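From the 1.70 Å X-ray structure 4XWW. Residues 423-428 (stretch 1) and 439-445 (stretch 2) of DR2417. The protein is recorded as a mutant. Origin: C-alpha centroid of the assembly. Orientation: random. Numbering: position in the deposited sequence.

Stretch 1 423-428: PKRTLI
Stretch 2 (439-445) PDEFRVS

The two stretches belong to one chain and run in nearly the same direction, 14° apart from end to end. In stretch 1, Arg425 and Thr426 are strand; the rest is loop or turn. Stretch 2 is strand from Glu441 to Ser445. CA of Arg425 lies 7.4 Å from CA of Phe442, and CA of Leu427 lies 7.6 Å from CA of Arg443. No backbone-to-backbone hydrogen bond joins them; both hydrogen bonds across the contact are donated by side chains, and the contact buries 360 Å² in all, both sides summed.

Lys424 has phi/psi -55/-45. The next three residues are extended: Arg425 -148/143, Thr426 -122/133 and Leu427 -115/148. In stretch 2, Asp440 is at -138/35, Glu441 at -131/137, Phe442 at -161/96, Arg443 at -156/157 and Val444 at -85/117.

Lys424 points toward stretch 2 with all four chi angles t. This full extension carries NZ to 2.9 Å from OD1 of Asp440, forming a salt bridge with a hydrogen bond. Asp440 has chi1 t and chi2 40°. Its CA-to-CB bond points sideways, but the carboxylate comes nearer to stretch 1. OD1 also takes part in a hydrogen bond elsewhere in the structure.

Arg425 also points toward stretch 2, with chi1 and chi2 t, chi3 p and chi4 -108°. Its NE donates to the backbone O of Phe442 at 3.0 Å, with an N-H...O angle of 151°. The carbonyl oxygen lies near the guanidinium plane, at its edge.

Phe442 is buried and points toward stretch 1, with chi1 -171° (t) and chi2 54°. Leu427, chi1 m and chi2 t, points toward stretch 2 and places a methyl over one face of the ring. Its CD1 is 3.7 Å from the ring centroid of Phe442, 15° off the normal, a CH-pi contact. The closest atoms of this pair are CG of Leu427 and CE2 of Phe442, at 3.4 Å. The same CD1 of Leu427 lies 3.8 Å from CA of Arg443 and 4.3 Å from CG2 of Val444, whose chi1 is t.

Thr426 (chi1 m) points away, although its backbone C lies 4.2 Å from CE2 of Phe442, at the ring edge. Glu441 points away (chi1 and chi2 t, chi3 -5°). Within stretch 2, NE of Arg443 donates to OE2 of Glu441 at 2.8 Å and 146°, as part of a salt bridge. Arg443 has chi1 p, chi2 and chi3 t and chi4 99°, and its end leads away from stretch 1.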

# COMPACT_ATOMS: atom_id res chain seq x y z
N PRO A 423 -13.09 -9.68 31.66
CA PRO A 423 -13.04 -8.51 32.53
C PRO A 423 -14.43 -7.99 32.81
O PRO A 423 -15.32 -8.17 31.97
CB PRO A 423 -12.25 -7.48 31.72
CG PRO A 423 -11.56 -8.26 30.65
CD PRO A 423 -12.44 -9.44 30.37
N LYS A 424 -14.62 -7.37 33.96
CA LYS A 424 -15.89 -6.73 34.28
C LYS A 424 -16.29 -5.73 33.21
O LYS A 424 -17.45 -5.70 32.78
CB LYS A 424 -15.81 -6.04 35.63
CG LYS A 424 -17.09 -5.29 35.97
CD LYS A 424 -17.19 -5.00 37.44
CE LYS A 424 -18.56 -4.41 37.76
NZ LYS A 424 -18.69 -4.01 39.18
N ARG A 425 -15.33 -4.92 32.77
CA ARG A 425 -15.57 -3.97 31.70
C ARG A 425 -14.31 -3.75 30.87
O ARG A 425 -13.19 -3.72 31.40
CB ARG A 425 -16.09 -2.63 32.24
CG ARG A 425 -16.54 -1.67 31.13
CD ARG A 425 -17.49 -0.57 31.63
NE ARG A 425 -17.09 -0.04 32.92
CZ ARG A 425 -17.75 -0.28 34.06
NH1 ARG A 425 -18.84 -1.03 34.05
NH2 ARG A 425 -17.31 0.24 35.20
N THR A 426 -14.49 -3.60 29.57
CA THR A 426 -13.39 -3.33 28.67
C THR A 426 -13.69 -2.03 27.94
O THR A 426 -14.81 -1.85 27.45
CB THR A 426 -13.18 -4.46 27.66
OG1 THR A 426 -12.92 -5.69 28.36
CG2 THR A 426 -12.01 -4.15 26.72
N LEU A 427 -12.72 -1.12 27.87
CA LEU A 427 -12.91 0.11 27.12
C LEU A 427 -11.98 0.18 25.92
O LEU A 427 -10.86 -0.33 25.97
CB LEU A 427 -12.68 1.33 27.99
CG LEU A 427 -13.68 1.51 29.12
CD1 LEU A 427 -13.26 2.69 29.98
CD2 LEU A 427 -15.10 1.69 28.57
N ILE A 428 -12.45 0.82 24.86
CA ILE A 428 -11.63 1.05 23.67
C ILE A 428 -11.17 2.51 23.73
O ILE A 428 -11.92 3.42 23.38
CB ILE A 428 -12.38 0.77 22.34
CG1 ILE A 428 -13.03 -0.62 22.31
CG2 ILE A 428 -11.43 0.94 21.16
CD1 ILE A 428 -12.06 -1.78 22.38
N PRO A 439 -11.24 1.32 42.40
CA PRO A 439 -11.51 -0.08 42.76
C PRO A 439 -12.75 -0.66 42.08
O PRO A 439 -12.76 -1.85 41.78
CB PRO A 439 -11.69 -0.00 44.28
CG PRO A 439 -10.74 1.10 44.67
CD PRO A 439 -10.91 2.14 43.58
N ASP A 440 -13.76 0.17 41.84
CA ASP A 440 -14.93 -0.25 41.08
C ASP A 440 -15.37 0.83 40.10
O ASP A 440 -16.57 1.02 39.87
CB ASP A 440 -16.10 -0.60 42.02
CG ASP A 440 -17.16 -1.42 41.31
OD1 ASP A 440 -16.77 -2.31 40.53
OD2 ASP A 440 -18.37 -1.17 41.51
N GLU A 441 -14.41 1.54 39.53
CA GLU A 441 -14.70 2.57 38.55
C GLU A 441 -13.81 2.38 37.35
O GLU A 441 -12.62 2.12 37.49
CB GLU A 441 -14.50 3.98 39.12
CG GLU A 441 -14.79 5.10 38.11
CD GLU A 441 -14.69 6.49 38.71
OE1 GLU A 441 -14.48 6.60 39.94
OE2 GLU A 441 -14.83 7.48 37.95
N PHE A 442 -14.39 2.52 36.16
CA PHE A 442 -13.64 2.38 34.93
C PHE A 442 -14.44 3.04 33.82
O PHE A 442 -15.36 2.44 33.25
CB PHE A 442 -13.37 0.90 34.62
CG PHE A 442 -12.42 0.67 33.46
CD1 PHE A 442 -11.16 1.27 33.46
CD2 PHE A 442 -12.76 -0.15 32.40
CE1 PHE A 442 -10.26 1.05 32.41
CE2 PHE A 442 -11.87 -0.37 31.35
CZ PHE A 442 -10.62 0.23 31.36
N ARG A 443 -14.12 4.29 33.53
CA ARG A 443 -14.88 5.05 32.54
C ARG A 443 -14.05 6.18 31.95
O ARG A 443 -13.09 6.65 32.56
CB ARG A 443 -16.14 5.63 33.18
CG ARG A 443 -15.82 6.54 34.34
CD ARG A 443 -17.05 7.14 34.99
NE ARG A 443 -16.66 8.18 35.94
CZ ARG A 443 -16.68 9.48 35.67
NH1 ARG A 443 -17.10 9.91 34.49
NH2 ARG A 443 -16.29 10.35 36.59
N VAL A 444 -14.43 6.61 30.76
CA VAL A 444 -13.85 7.80 30.16
C VAL A 444 -14.58 9.03 30.68
O VAL A 444 -15.78 9.19 30.42
CB VAL A 444 -13.93 7.77 28.62
CG1 VAL A 444 -13.29 9.04 28.06
CG2 VAL A 444 -13.26 6.50 28.04
N SER A 445 -13.87 9.89 31.39
CA SER A 445 -14.49 11.01 32.10
C SER A 445 -14.30 12.37 31.43
O SER A 445 -14.80 13.38 31.91
CB SER A 445 -13.96 11.08 33.52
OG SER A 445 -12.56 11.35 33.54